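Local coordinates for UPF0230 protein TM1468 (Thermotoga maritima, PDB 1VPV), which binds long-chain fatty acids such as palmitate and may take part in lipid transport or fatty acid metabolism, at the palmitic acid site. Numbering follows the deposited sequence.

The palmitic acid site. Residues 40, 75-77, 103, 107-108, 133-135, 172-174, 182, 187, 212, 247, 276, 279-280, 283-284, 291-292. With PLM (palmitic acid), chain B.
In this DegV-family fold, palmitic acid lies almost wholly enclosed by protein, which hides 555 of its 561 Å², so both the carboxylate and the alkyl tail are buried. Each carboxylate oxygen receives a hydroxyl hydrogen bond. Ser108 OG, anti to its backbone N (chi1 177°), donates to PLM O1 at 2.5 Å, while Thr75 OG1 donates to PLM O2 at 2.7 Å from the crowded position between its own N and carbonyl carbon. Thr75 OG1 lies at the edge of the His283 ring, in its plane, hydrogen-bonded to His283 NE2 at 2.9 Å, so His283, itself in contact with the chain, probably steadies this hydroxyl.

His283 can be followed outward from helix 278-284, its CG anti to the carbonyl carbon, beside the backbone N (chi1 -78°). Its CB meets PLM C8 and C7; CG lies near PLM C6 and C5; ND1, CD2 and CE1 all have PLM C5 as their nearest ligand atom, and NE2 at the tip touches PLM C5 and C4. The ring therefore turns a face to the chain, with PLM C5 over its centre and 3.6 Å from His283 NE2.

Arg187, bent at chi2, grips Leu107 O side-on: NE and NH2 both donate to this carbonyl, which lies 1° out of the guanidinium plane. That grip fixes the rotation of the guanidinium. Arg187 NH2 makes a salt bridge to PLM O2 at 3.8 Å; it also lies 3.4 Å from PLM C3. An alanine here would remove the guanidinium, and would probably weaken charge compensation of the carboxylate and loosen the loop carrying Leu107 and Ser108.

Deeper in, Phe174 turns a ring face to the tail, with PLM CC 3.7 Å from the ring centroid, and Leu212 CD2 abuts the ring edge. Met276 CE, the selenomethionine methyl, reaches PLM CE and CC, while Ala172 and Gly292 border the terminal methyl, PLM CG.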
loop_
_atom_site.group_PDB
_atom_site.type_symbol
_atom_site.label_atom_id
_atom_site.label_comp_id
_atom_site.label_asym_id
_atom_site.label_seq_id
_atom_site.Cartn_x
_atom_site.Cartn_y
_atom_site.Cartn_z
ATOM N N LEU A 40 9.581 6.253 4.269
ATOM C CA LEU A 40 9.095 7.497 4.824
ATOM C C LEU A 40 9.501 7.531 6.311
ATOM O O LEU A 40 10.125 6.593 6.826
ATOM C CB LEU A 40 7.575 7.617 4.657
ATOM C CG LEU A 40 7.069 8.136 3.322
ATOM C CD1 LEU A 40 7.266 7.086 2.211
ATOM C CD2 LEU A 40 5.617 8.540 3.421
ATOM N N THR A 75 3.887 11.565 10.546
ATOM C CA THR A 75 4.650 10.990 9.452
ATOM C C THR A 75 5.102 12.100 8.502
ATOM O O THR A 75 4.475 13.144 8.435
ATOM C CB THR A 75 3.776 9.942 8.660
ATOM O OG1 THR A 75 2.632 10.594 8.075
ATOM C CG2 THR A 75 3.307 8.817 9.575
ATOM N N SER A 76 6.207 11.906 7.801
ATOM C CA SER A 76 6.546 12.818 6.720
ATOM C C SER A 76 7.043 12.035 5.529
ATOM O O SER A 76 7.566 10.947 5.684
ATOM C CB SER A 76 7.628 13.787 7.164
ATOM O OG SER A 76 8.859 13.101 7.255
ATOM N N GLN A 77 6.911 12.602 4.343
ATOM C CA GLN A 77 7.453 11.974 3.123
ATOM C C GLN A 77 8.975 11.972 3.081
ATOM O O GLN A 77 9.626 12.651 3.880
ATOM C CB GLN A 77 6.917 12.662 1.867
ATOM C CG GLN A 77 7.647 13.920 1.472
ATOM C CD GLN A 77 7.044 15.167 2.089
ATOM O OE1 GLN A 77 6.943 15.287 3.311
ATOM N NE2 GLN A 77 6.629 16.097 1.246
ATOM N N LEU A 103 2.490 6.070 -3.382
ATOM C CA LEU A 103 1.136 6.281 -2.877
ATOM C C LEU A 103 0.494 7.566 -3.460
ATOM O O LEU A 103 1.172 8.476 -3.945
ATOM C CB LEU A 103 1.109 6.266 -1.333
ATOM C CG LEU A 103 1.531 7.510 -0.580
ATOM C CD1 LEU A 103 0.918 7.481 0.789
ATOM C CD2 LEU A 103 3.040 7.697 -0.500
ATOM N N LEU A 107 -2.742 11.903 -0.839
ATOM C CA LEU A 107 -2.478 11.550 0.555
ATOM C C LEU A 107 -1.094 12.015 1.021
ATOM O O LEU A 107 -0.841 12.064 2.211
ATOM C CB LEU A 107 -2.621 10.037 0.767
ATOM C CG LEU A 107 -3.982 9.384 0.419
ATOM C CD1 LEU A 107 -3.966 7.924 0.715
ATOM C CD2 LEU A 107 -5.202 10.019 1.119
ATOM N N SER A 108 -0.201 12.388 0.118
ATOM C CA SER A 108 1.193 12.552 0.514
ATOM C C SER A 108 1.961 13.272 -0.563
ATOM O O SER A 108 1.644 13.129 -1.757
ATOM C CB SER A 108 1.822 11.149 0.765
ATOM O OG SER A 108 3.201 11.190 1.098
ATOM N N ALA A 133 -2.561 3.117 -1.831
ATOM C CA ALA A 133 -1.677 3.051 -0.693
ATOM C C ALA A 133 -1.666 1.617 -0.176
ATOM O O ALA A 133 -2.564 0.837 -0.525
ATOM C CB ALA A 133 -2.122 3.996 0.359
ATOM N N SER A 134 -0.620 1.298 0.602
ATOM C CA SER A 134 -0.457 0.044 1.319
ATOM C C SER A 134 -0.471 -1.098 0.343
ATOM O O SER A 134 0.068 -0.938 -0.754
ATOM C CB SER A 134 -1.512 -0.115 2.400
ATOM O OG SER A 134 -1.381 -1.364 3.067
ATOM N N GLY A 135 -1.062 -2.247 0.730
ATOM C CA GLY A 135 -0.919 -3.517 -0.042
ATOM C C GLY A 135 -1.479 -3.486 -1.467
ATOM O O GLY A 135 -1.300 -4.433 -2.249
ATOM N N ALA A 172 -8.077 -0.926 -2.868
ATOM C CA ALA A 172 -7.641 -0.967 -1.460
ATOM C C ALA A 172 -8.879 -0.793 -0.574
ATOM O O ALA A 172 -9.608 0.210 -0.692
ATOM C CB ALA A 172 -6.636 0.114 -1.198
ATOM N N ILE A 173 -9.136 -1.802 0.258
ATOM C CA ILE A 173 -10.361 -1.930 1.065
ATOM C C ILE A 173 -9.949 -2.459 2.461
ATOM O O ILE A 173 -9.229 -3.456 2.570
ATOM C CB ILE A 173 -11.352 -2.891 0.378
ATOM C CG1 ILE A 173 -11.724 -2.350 -1.022
ATOM C CG2 ILE A 173 -12.605 -3.109 1.230
ATOM C CD1 ILE A 173 -12.575 -3.281 -1.869
ATOM N N PHE A 174 -10.378 -1.793 3.530
ATOM C CA PHE A 174 -9.873 -2.141 4.879
ATOM C C PHE A 174 -10.805 -1.653 5.975
ATOM O O PHE A 174 -11.716 -0.837 5.724
ATOM C CB PHE A 174 -8.434 -1.585 5.099
ATOM C CG PHE A 174 -8.341 -0.070 5.154
ATOM C CD1 PHE A 174 -8.481 0.709 3.992
ATOM C CD2 PHE A 174 -8.091 0.577 6.360
ATOM C CE1 PHE A 174 -8.361 2.135 4.029
ATOM C CE2 PHE A 174 -7.968 1.961 6.422
ATOM C CZ PHE A 174 -8.117 2.759 5.243
ATOM N N LEU A 182 -6.880 7.588 12.164
ATOM C CA LEU A 182 -7.046 8.229 10.856
ATOM C C LEU A 182 -7.365 9.723 10.984
ATOM O O LEU A 182 -6.817 10.567 10.254
ATOM C CB LEU A 182 -8.134 7.528 10.059
ATOM C CG LEU A 182 -7.688 6.225 9.392
ATOM C CD1 LEU A 182 -8.893 5.503 8.838
ATOM C CD2 LEU A 182 -6.747 6.567 8.239
ATOM N N ARG A 187 -5.912 12.425 6.946
ATOM C CA ARG A 187 -6.252 12.043 5.576
ATOM C C ARG A 187 -7.744 11.721 5.301
ATOM O O ARG A 187 -8.108 11.298 4.179
ATOM C CB ARG A 187 -5.370 10.881 5.122
ATOM C CG ARG A 187 -4.109 11.283 4.492
ATOM C CD ARG A 187 -3.233 12.127 5.414
ATOM N NE ARG A 187 -1.964 12.390 4.755
ATOM C CZ ARG A 187 -0.902 12.944 5.327
ATOM N NH1 ARG A 187 -0.948 13.324 6.586
ATOM N NH2 ARG A 187 0.206 13.130 4.635
ATOM N N LEU A 212 -9.290 8.703 0.748
ATOM C CA LEU A 212 -9.833 7.745 1.735
ATOM C C LEU A 212 -11.290 8.005 2.025
ATOM O O LEU A 212 -11.643 9.087 2.444
ATOM C CB LEU A 212 -9.117 7.824 3.075
ATOM C CG LEU A 212 -7.896 6.984 3.264
ATOM C CD1 LEU A 212 -7.366 7.198 4.727
ATOM C CD2 LEU A 212 -8.243 5.518 2.967
ATOM N N VAL A 247 -3.441 -7.414 4.130
ATOM C CA VAL A 247 -2.624 -6.552 4.989
ATOM C C VAL A 247 -3.187 -6.456 6.376
ATOM O O VAL A 247 -4.387 -6.611 6.599
ATOM C CB VAL A 247 -2.420 -5.117 4.433
ATOM C CG1 VAL A 247 -1.675 -5.165 3.101
ATOM C CG2 VAL A 247 -3.748 -4.417 4.298
HETATM N N MSE A 276 1.500 -4.302 7.685
HETATM C CA MSE A 276 1.568 -2.879 7.358
HETATM C C MSE A 276 2.749 -2.237 8.090
HETATM O O MSE A 276 3.008 -2.519 9.287
HETATM C CB MSE A 276 0.263 -2.175 7.730
HETATM C CG MSE A 276 -0.904 -2.594 6.914
HETATM SE SE MSE A 276 -2.698 -2.312 7.767
HETATM C CE MSE A 276 -3.634 -1.395 6.217
ATOM N N VAL A 279 4.501 3.735 8.861
ATOM C CA VAL A 279 3.694 4.880 8.435
ATOM C C VAL A 279 2.211 4.507 8.295
ATOM O O VAL A 279 1.334 5.178 8.831
ATOM C CB VAL A 279 4.257 5.485 7.144
ATOM C CG1 VAL A 279 3.366 6.576 6.626
ATOM C CG2 VAL A 279 5.647 6.059 7.421
ATOM N N ILE A 280 1.913 3.441 7.587
ATOM C CA ILE A 280 0.529 3.054 7.443
ATOM C C ILE A 280 -0.100 2.769 8.831
ATOM O O ILE A 280 -1.201 3.253 9.159
ATOM C CB ILE A 280 0.399 1.894 6.448
ATOM C CG1 ILE A 280 0.698 2.408 5.023
ATOM C CG2 ILE A 280 -0.966 1.255 6.528
ATOM C CD1 ILE A 280 -0.406 3.248 4.411
ATOM N N HIS A 283 -1.128 5.721 10.910
ATOM C CA HIS A 283 -2.366 6.344 10.466
ATOM C C HIS A 283 -3.586 5.483 10.708
ATOM O O HIS A 283 -4.651 6.042 10.916
ATOM C CB HIS A 283 -2.317 6.676 8.973
ATOM C CG HIS A 283 -1.533 7.889 8.674
ATOM N ND1 HIS A 283 -2.120 9.125 8.548
ATOM C CD2 HIS A 283 -0.201 8.073 8.507
ATOM C CE1 HIS A 283 -1.177 10.027 8.322
ATOM N NE2 HIS A 283 -0.009 9.408 8.262
ATOM N N VAL A 284 -3.465 4.153 10.641
ATOM C CA VAL A 284 -4.678 3.315 10.711
ATOM C C VAL A 284 -4.944 2.777 12.080
ATOM O O VAL A 284 -6.104 2.520 12.436
ATOM C CB VAL A 284 -4.728 2.129 9.687
ATOM C CG1 VAL A 284 -4.876 2.653 8.281
ATOM C CG2 VAL A 284 -3.526 1.240 9.793
ATOM N N PHE A 291 -7.436 -5.639 2.473
ATOM C CA PHE A 291 -6.738 -6.216 1.356
ATOM C C PHE A 291 -6.561 -5.287 0.188
ATOM O O PHE A 291 -7.380 -4.388 -0.038
ATOM C CB PHE A 291 -7.329 -7.567 0.931
ATOM C CG PHE A 291 -8.839 -7.635 0.837
ATOM C CD1 PHE A 291 -9.620 -6.556 0.488
ATOM C CD2 PHE A 291 -9.464 -8.857 1.007
ATOM C CE1 PHE A 291 -10.990 -6.690 0.399
ATOM C CE2 PHE A 291 -10.837 -8.980 0.923
ATOM C CZ PHE A 291 -11.596 -7.912 0.613
ATOM N N GLY A 292 -5.441 -5.485 -0.517
ATOM C CA GLY A 292 -5.225 -4.932 -1.846
ATOM C C GLY A 292 -5.672 -6.019 -2.793
ATOM O O GLY A 292 -5.258 -7.163 -2.642
HETATM C C1 PLM B . 3.283 11.101 4.535
HETATM O O1 PLM B . 3.606 11.725 3.482
HETATM O O2 PLM B . 3.506 11.581 5.692
HETATM C C2 PLM B . 2.639 9.742 4.378
HETATM C C3 PLM B . 1.141 9.813 4.593
HETATM C C4 PLM B . 0.545 8.411 4.572
HETATM C C5 PLM B . -0.950 8.504 4.863
HETATM C C6 PLM B . -1.616 7.152 4.867
HETATM C C7 PLM B . -3.118 7.241 5.090
HETATM C C8 PLM B . -3.694 5.887 5.494
HETATM C C9 PLM B . -3.787 4.945 4.314
HETATM C CA PLM B . -4.278 3.569 4.719
HETATM C CB PLM B . -4.508 2.701 3.491
HETATM C CC PLM B . -4.711 1.245 3.903
HETATM C CD PLM B . -5.114 0.351 2.713
HETATM C CE PLM B . -5.101 -1.125 3.069
HETATM C CF PLM B . -5.671 -2.001 1.964
HETATM C CG PLM B . -4.637 -2.339 0.887
#